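PDB 4PAG: periplasmic binding protein from Sulfurospirillum deleyianum, which probably serves an ABC transporter as its solute-binding component, related to iron-siderophore and cobalamin binding proteins, and holds a free histidine in the crystal. Local coordinates for residues K52-F65 with P262-S274. Residues are numbered along the deposited sequence; the frame is centred on the assembly and turned at random.
Sequences KDNNNGEKFLSKHF and PKSPFNWTDRPPS. With HIS (histidine), chain E.
P265, reached through a cis peptide bond, packs its ring against the neighbouring side chains F60 and L61 of 52-65. This is the buried apolar centre of a loop-to-loop junction in a periplasmic binding protein of the iron-siderophore/cobalamin-binding family, where the connection from strand 258-260 to helix 277-288 packs on the turn carrying 57-60. P265 CD lies over one face of the F60 ring, 4.3 Å from its centroid and 28° off the normal, a CH-pi geometry. P265 CG, the next atom of the ring, touches both F60 CB and, at 3.8 Å, L61 CD2, while L61 CD1 obliquely approaches CE1 of F266. Y305 and F309 of helix 297-309 also touch P265.

Farther out, polar groups replace carbon. S264 OG donates to N56 OD1 at 2.8 Å, aimed at a lone pair within the plane of that carbonyl. The backbone bond from N55 N to K263 O is nearly straight (172°), and N55 O receives CA-H contacts from S264 and P265. The K263 side chain runs alongside that of N55, and a bend at its last torsion (chi4 73°) brings NZ within 2.9 Å of O of the bound histidine; Q233 O and V261 O also accept from NZ, so three oxygens hold the ammonium group within the histidine pocket, to which N55 also belongs.

At the far side, the buried amide of N54 works in both directions: OD1 accepts from N267 N at 2.9 Å, and ND2 donates to R271 O at 3.0 Å. N267 ND2 in turn donates to D53 O in the carbonyl plane at 3.0 Å and also bonds Q233, while N267 OD1 closes an Asx turn with T269 N. At the outer edge one water donates to both D53 OD2 and R271 O, 3.0 Å from each.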
loop_
_atom_site.group_PDB
_atom_site.type_symbol
_atom_site.label_atom_id
_atom_site.label_comp_id
_atom_site.label_asym_id
_atom_site.label_seq_id
_atom_site.Cartn_x
_atom_site.Cartn_y
_atom_site.Cartn_z
ATOM N N LYS A 52 -5.594 -12.340 4.617
ATOM C CA LYS A 52 -5.569 -12.821 3.233
ATOM C C LYS A 52 -4.596 -12.039 2.332
ATOM O O LYS A 52 -4.023 -12.593 1.396
ATOM C CB LYS A 52 -6.981 -12.778 2.645
ATOM C CG LYS A 52 -7.128 -13.550 1.343
ATOM C CD LYS A 52 -8.591 -13.779 1.015
ATOM C CE LYS A 52 -8.756 -14.305 -0.402
ATOM N NZ LYS A 52 -10.147 -14.735 -0.688
ATOM N N ASP A 53 -4.410 -10.755 2.626
ATOM C CA ASP A 53 -3.660 -9.854 1.748
ATOM C C ASP A 53 -2.244 -9.560 2.252
ATOM O O ASP A 53 -1.433 -8.955 1.541
ATOM C CB ASP A 53 -4.439 -8.540 1.604
ATOM C CG ASP A 53 -5.835 -8.747 1.035
ATOM O OD1 ASP A 53 -5.952 -9.337 -0.061
ATOM O OD2 ASP A 53 -6.823 -8.321 1.675
ATOM N N ASN A 54 -1.962 -9.966 3.489
ATOM C CA ASN A 54 -0.696 -9.671 4.152
ATOM C C ASN A 54 -0.260 -10.916 4.926
ATOM O O ASN A 54 -0.967 -11.356 5.839
ATOM C CB ASN A 54 -0.846 -8.461 5.083
ATOM C CG ASN A 54 -1.371 -7.226 4.362
ATOM O OD1 ASN A 54 -0.602 -6.386 3.905
ATOM N ND2 ASN A 54 -2.687 -7.120 4.249
ATOM N N ASN A 55 0.884 -11.482 4.538
ATOM C CA ASN A 55 1.296 -12.827 4.951
ATOM C C ASN A 55 2.686 -12.865 5.568
ATOM O O ASN A 55 3.515 -12.007 5.304
ATOM C CB ASN A 55 1.361 -13.773 3.727
ATOM C CG ASN A 55 0.034 -13.936 3.019
ATOM O OD1 ASN A 55 -1.035 -13.597 3.541
ATOM N ND2 ASN A 55 0.094 -14.465 1.815
ATOM N N ASN A 56 2.952 -13.926 6.326
ATOM C CA ASN A 56 4.296 -14.256 6.802
ATOM C C ASN A 56 4.924 -13.185 7.695
ATOM O O ASN A 56 6.146 -13.073 7.774
ATOM C CB ASN A 56 5.232 -14.564 5.620
ATOM C CG ASN A 56 4.761 -15.737 4.779
ATOM O OD1 ASN A 56 4.583 -15.622 3.562
ATOM N ND2 ASN A 56 4.566 -16.878 5.420
ATOM N N GLY A 57 4.096 -12.415 8.389
ATOM C CA GLY A 57 4.592 -11.310 9.205
ATOM C C GLY A 57 5.626 -11.731 10.234
ATOM O O GLY A 57 6.571 -11.000 10.498
ATOM N N GLU A 58 5.466 -12.920 10.802
ATOM C CA GLU A 58 6.369 -13.376 11.867
ATOM C C GLU A 58 7.826 -13.516 11.400
ATOM O O GLU A 58 8.752 -13.435 12.201
ATOM C CB GLU A 58 5.858 -14.678 12.509
ATOM C CG GLU A 58 5.958 -15.929 11.643
ATOM C CD GLU A 58 4.893 -16.014 10.557
ATOM O OE1 GLU A 58 3.981 -15.153 10.526
ATOM O OE2 GLU A 58 4.974 -16.948 9.725
ATOM N N LYS A 59 8.025 -13.700 10.099
ATOM C CA LYS A 59 9.365 -13.816 9.536
ATOM C C LYS A 59 10.021 -12.444 9.291
ATOM O O LYS A 59 11.242 -12.363 9.170
ATOM C CB LYS A 59 9.314 -14.609 8.222
ATOM C CG LYS A 59 8.598 -15.961 8.311
ATOM C CD LYS A 59 9.384 -16.999 9.100
ATOM C CE LYS A 59 10.655 -17.412 8.365
ATOM N NZ LYS A 59 11.311 -18.621 8.940
ATOM N N PHE A 60 9.220 -11.376 9.226
ATOM C CA PHE A 60 9.704 -10.050 8.826
ATOM C C PHE A 60 9.506 -8.935 9.859
ATOM O O PHE A 60 10.197 -7.923 9.800
ATOM C CB PHE A 60 9.000 -9.622 7.538
ATOM C CG PHE A 60 9.351 -10.458 6.340
ATOM C CD1 PHE A 60 10.445 -10.136 5.559
ATOM C CD2 PHE A 60 8.572 -11.539 5.974
ATOM C CE1 PHE A 60 10.763 -10.890 4.450
ATOM C CE2 PHE A 60 8.885 -12.303 4.857
ATOM C CZ PHE A 60 9.982 -11.980 4.099
ATOM N N LEU A 61 8.568 -9.115 10.788
ATOM C CA LEU A 61 8.147 -8.048 11.700
ATOM C C LEU A 61 8.489 -8.391 13.143
ATOM O O LEU A 61 8.613 -9.562 13.510
ATOM C CB LEU A 61 6.633 -7.834 11.582
ATOM C CG LEU A 61 6.090 -7.572 10.176
ATOM C CD1 LEU A 61 4.569 -7.582 10.189
ATOM C CD2 LEU A 61 6.624 -6.264 9.618
ATOM N N SER A 62 8.622 -7.361 13.969
ATOM C CA SER A 62 8.981 -7.552 15.367
ATOM C C SER A 62 7.906 -8.348 16.102
ATOM O O SER A 62 6.727 -8.289 15.762
ATOM C CB SER A 62 9.183 -6.203 16.058
ATOM O OG SER A 62 7.942 -5.539 16.220
ATOM N N LYS A 63 8.327 -9.097 17.112
ATOM C CA LYS A 63 7.390 -9.810 17.964
ATOM C C LYS A 63 6.419 -8.834 18.639
ATOM O O LYS A 63 5.228 -9.130 18.749
ATOM C CB LYS A 63 8.138 -10.639 19.007
ATOM C CG LYS A 63 7.285 -11.722 19.649
ATOM C CD LYS A 63 8.092 -12.991 19.884
ATOM C CE LYS A 63 7.337 -13.989 20.745
ATOM N NZ LYS A 63 7.166 -13.501 22.143
ATOM N N HIS A 64 6.922 -7.675 19.070
ATOM C CA HIS A 64 6.064 -6.644 19.682
ATOM C C HIS A 64 4.886 -6.306 18.777
ATOM O O HIS A 64 3.741 -6.326 19.221
ATOM C CB HIS A 64 6.843 -5.366 20.003
ATOM C CG HIS A 64 5.976 -4.221 20.451
ATOM N ND1 HIS A 64 5.375 -4.182 21.692
ATOM C CD2 HIS A 64 5.609 -3.078 19.821
ATOM C CE1 HIS A 64 4.674 -3.066 21.806
ATOM N NE2 HIS A 64 4.802 -2.376 20.686
ATOM N N PHE A 65 5.175 -6.001 17.509
ATOM C CA PHE A 65 4.137 -5.639 16.560
ATOM C C PHE A 65 3.146 -6.783 16.357
ATOM O O PHE A 65 1.947 -6.543 16.315
ATOM C CB PHE A 65 4.733 -5.207 15.214
ATOM C CG PHE A 65 3.704 -4.818 14.183
ATOM C CD1 PHE A 65 3.140 -3.544 14.181
ATOM C CD2 PHE A 65 3.303 -5.713 13.208
ATOM C CE1 PHE A 65 2.210 -3.177 13.227
ATOM C CE2 PHE A 65 2.367 -5.351 12.251
ATOM C CZ PHE A 65 1.822 -4.082 12.259
ATOM N N PRO A 262 3.095 -9.981 -4.484
ATOM C CA PRO A 262 3.666 -10.397 -3.204
ATOM C C PRO A 262 3.026 -9.734 -1.993
ATOM O O PRO A 262 2.555 -8.585 -2.063
ATOM C CB PRO A 262 5.132 -9.970 -3.310
ATOM C CG PRO A 262 5.399 -9.891 -4.771
ATOM C CD PRO A 262 4.116 -9.394 -5.362
ATOM N N LYS A 263 3.030 -10.463 -0.886
ATOM C CA LYS A 263 2.263 -10.086 0.301
ATOM C C LYS A 263 3.037 -10.121 1.609
ATOM O O LYS A 263 2.458 -9.837 2.657
ATOM C CB LYS A 263 1.053 -11.016 0.427
ATOM C CG LYS A 263 0.088 -10.882 -0.726
ATOM C CD LYS A 263 -0.961 -11.958 -0.740
ATOM C CE LYS A 263 -1.902 -11.733 -1.908
ATOM N NZ LYS A 263 -1.260 -12.067 -3.205
ATOM N N SER A 264 4.328 -10.453 1.556
ATOM C CA SER A 264 5.114 -10.723 2.757
ATOM C C SER A 264 6.093 -9.590 3.086
ATOM O O SER A 264 7.023 -9.339 2.320
ATOM C CB SER A 264 5.882 -12.035 2.590
ATOM O OG SER A 264 4.990 -13.112 2.353
ATOM N N PRO A 265 5.902 -8.908 4.233
ATOM C CA PRO A 265 4.852 -9.053 5.239
ATOM C C PRO A 265 3.629 -8.160 4.996
ATOM O O PRO A 265 2.580 -8.363 5.621
ATOM C CB PRO A 265 5.562 -8.607 6.510
ATOM C CG PRO A 265 6.440 -7.498 6.033
ATOM C CD PRO A 265 6.931 -7.946 4.682
ATOM N N PHE A 266 3.781 -7.162 4.126
ATOM C CA PHE A 266 2.700 -6.269 3.752
ATOM C C PHE A 266 2.526 -6.365 2.236
ATOM O O PHE A 266 3.500 -6.543 1.500
ATOM C CB PHE A 266 3.030 -4.811 4.084
ATOM C CG PHE A 266 3.355 -4.530 5.526
ATOM C CD1 PHE A 266 2.776 -5.246 6.577
ATOM C CD2 PHE A 266 4.203 -3.467 5.836
ATOM C CE1 PHE A 266 3.075 -4.928 7.900
ATOM C CE2 PHE A 266 4.495 -3.144 7.153
ATOM C CZ PHE A 266 3.926 -3.873 8.187
ATOM N N ASN A 267 1.296 -6.207 1.770
ATOM C CA ASN A 267 1.003 -6.268 0.333
ATOM C C ASN A 267 1.767 -5.193 -0.442
ATOM O O ASN A 267 1.821 -4.028 -0.022
ATOM C CB ASN A 267 -0.492 -6.103 0.126
ATOM C CG ASN A 267 -0.959 -6.592 -1.230
ATOM O OD1 ASN A 267 -0.726 -5.943 -2.267
ATOM N ND2 ASN A 267 -1.646 -7.727 -1.236
ATOM N N TRP A 268 2.359 -5.585 -1.571
ATOM C CA TRP A 268 3.174 -4.678 -2.368
ATOM C C TRP A 268 2.372 -3.612 -3.122
ATOM O O TRP A 268 2.949 -2.602 -3.506
ATOM C CB TRP A 268 4.061 -5.450 -3.368
ATOM C CG TRP A 268 5.255 -6.120 -2.752
ATOM C CD1 TRP A 268 5.440 -6.429 -1.431
ATOM C CD2 TRP A 268 6.419 -6.593 -3.436
ATOM N NE1 TRP A 268 6.648 -7.040 -1.254
ATOM C CE2 TRP A 268 7.268 -7.161 -2.468
ATOM C CE3 TRP A 268 6.827 -6.591 -4.775
ATOM C CZ2 TRP A 268 8.509 -7.717 -2.794
ATOM C CZ3 TRP A 268 8.055 -7.145 -5.091
ATOM C CH2 TRP A 268 8.874 -7.701 -4.108
ATOM N N THR A 269 1.071 -3.812 -3.339
ATOM C CA THR A 269 0.298 -2.856 -4.165
ATOM C C THR A 269 -1.045 -2.348 -3.624
ATOM O O THR A 269 -1.487 -1.275 -4.036
ATOM C CB THR A 269 0.083 -3.383 -5.611
ATOM O OG1 THR A 269 -0.923 -4.404 -5.627
ATOM C CG2 THR A 269 1.371 -3.939 -6.183
ATOM N N ASP A 270 -1.683 -3.073 -2.705
ATOM C CA ASP A 270 -3.071 -2.775 -2.323
ATOM C C ASP A 270 -3.505 -3.594 -1.090
ATOM O O ASP A 270 -2.857 -4.575 -0.740
ATOM C CB ASP A 270 -3.976 -3.107 -3.517
ATOM C CG ASP A 270 -5.373 -2.539 -3.392
ATOM O OD1 ASP A 270 -5.590 -1.607 -2.586
ATOM O OD2 ASP A 270 -6.262 -3.022 -4.129
ATOM N N ARG A 271 -4.586 -3.182 -0.424
ATOM C CA ARG A 271 -5.197 -3.982 0.638
ATOM C C ARG A 271 -4.206 -4.235 1.785
ATOM O O ARG A 271 -4.038 -5.366 2.228
ATOM C CB ARG A 271 -5.723 -5.325 0.076
ATOM C CG ARG A 271 -6.522 -5.225 -1.213
ATOM C CD ARG A 271 -7.785 -4.378 -1.080
ATOM N NE ARG A 271 -8.357 -4.064 -2.389
ATOM C CZ ARG A 271 -9.543 -3.484 -2.591
ATOM N NH1 ARG A 271 -10.337 -3.166 -1.575
ATOM N NH2 ARG A 271 -9.945 -3.230 -3.827
ATOM N N PRO A 272 -3.569 -3.167 2.297
ATOM C CA PRO A 272 -3.812 -1.757 2.038
ATOM C C PRO A 272 -2.902 -1.085 1.001
ATOM O O PRO A 272 -1.792 -1.555 0.744
ATOM C CB PRO A 272 -3.491 -1.129 3.386
ATOM C CG PRO A 272 -2.334 -1.954 3.870
ATOM C CD PRO A 272 -2.590 -3.351 3.383
ATOM N N PRO A 273 -3.362 0.051 0.452
ATOM C CA PRO A 273 -2.445 1.007 -0.151
ATOM C C PRO A 273 -1.440 1.403 0.926
ATOM O O PRO A 273 -1.830 1.606 2.072
ATOM C CB PRO A 273 -3.333 2.203 -0.505
ATOM C CG PRO A 273 -4.728 1.749 -0.352
ATOM C CD PRO A 273 -4.732 0.571 0.562
ATOM N N SER A 274 -0.159 1.450 0.592
ATOM C CA SER A 274 0.856 1.813 1.574
ATOM C C SER A 274 2.174 2.191 0.910
ATOM O O SER A 274 2.341 2.073 -0.310
ATOM C CB SER A 274 1.108 0.657 2.551
ATOM O OG SER A 274 1.959 -0.328 1.972
HETATM N N HIS E . 2.079 -16.933 -3.401
HETATM C CA HIS E . 1.891 -15.708 -2.576
HETATM C C HIS E . 0.450 -15.598 -2.099
HETATM O O HIS E . -0.377 -14.803 -2.568
HETATM C CB HIS E . 2.298 -14.461 -3.351
HETATM C CG HIS E . 3.621 -14.586 -4.039
HETATM N ND1 HIS E . 3.926 -13.912 -5.202
HETATM C CD2 HIS E . 4.719 -15.313 -3.727
HETATM C CE1 HIS E . 5.159 -14.209 -5.572
HETATM N NE2 HIS E . 5.663 -15.058 -4.694
HETATM O OXT HIS E . 0.084 -16.346 -1.205
HETATM O O HOH W 1 -6.240 -6.425 3.937
#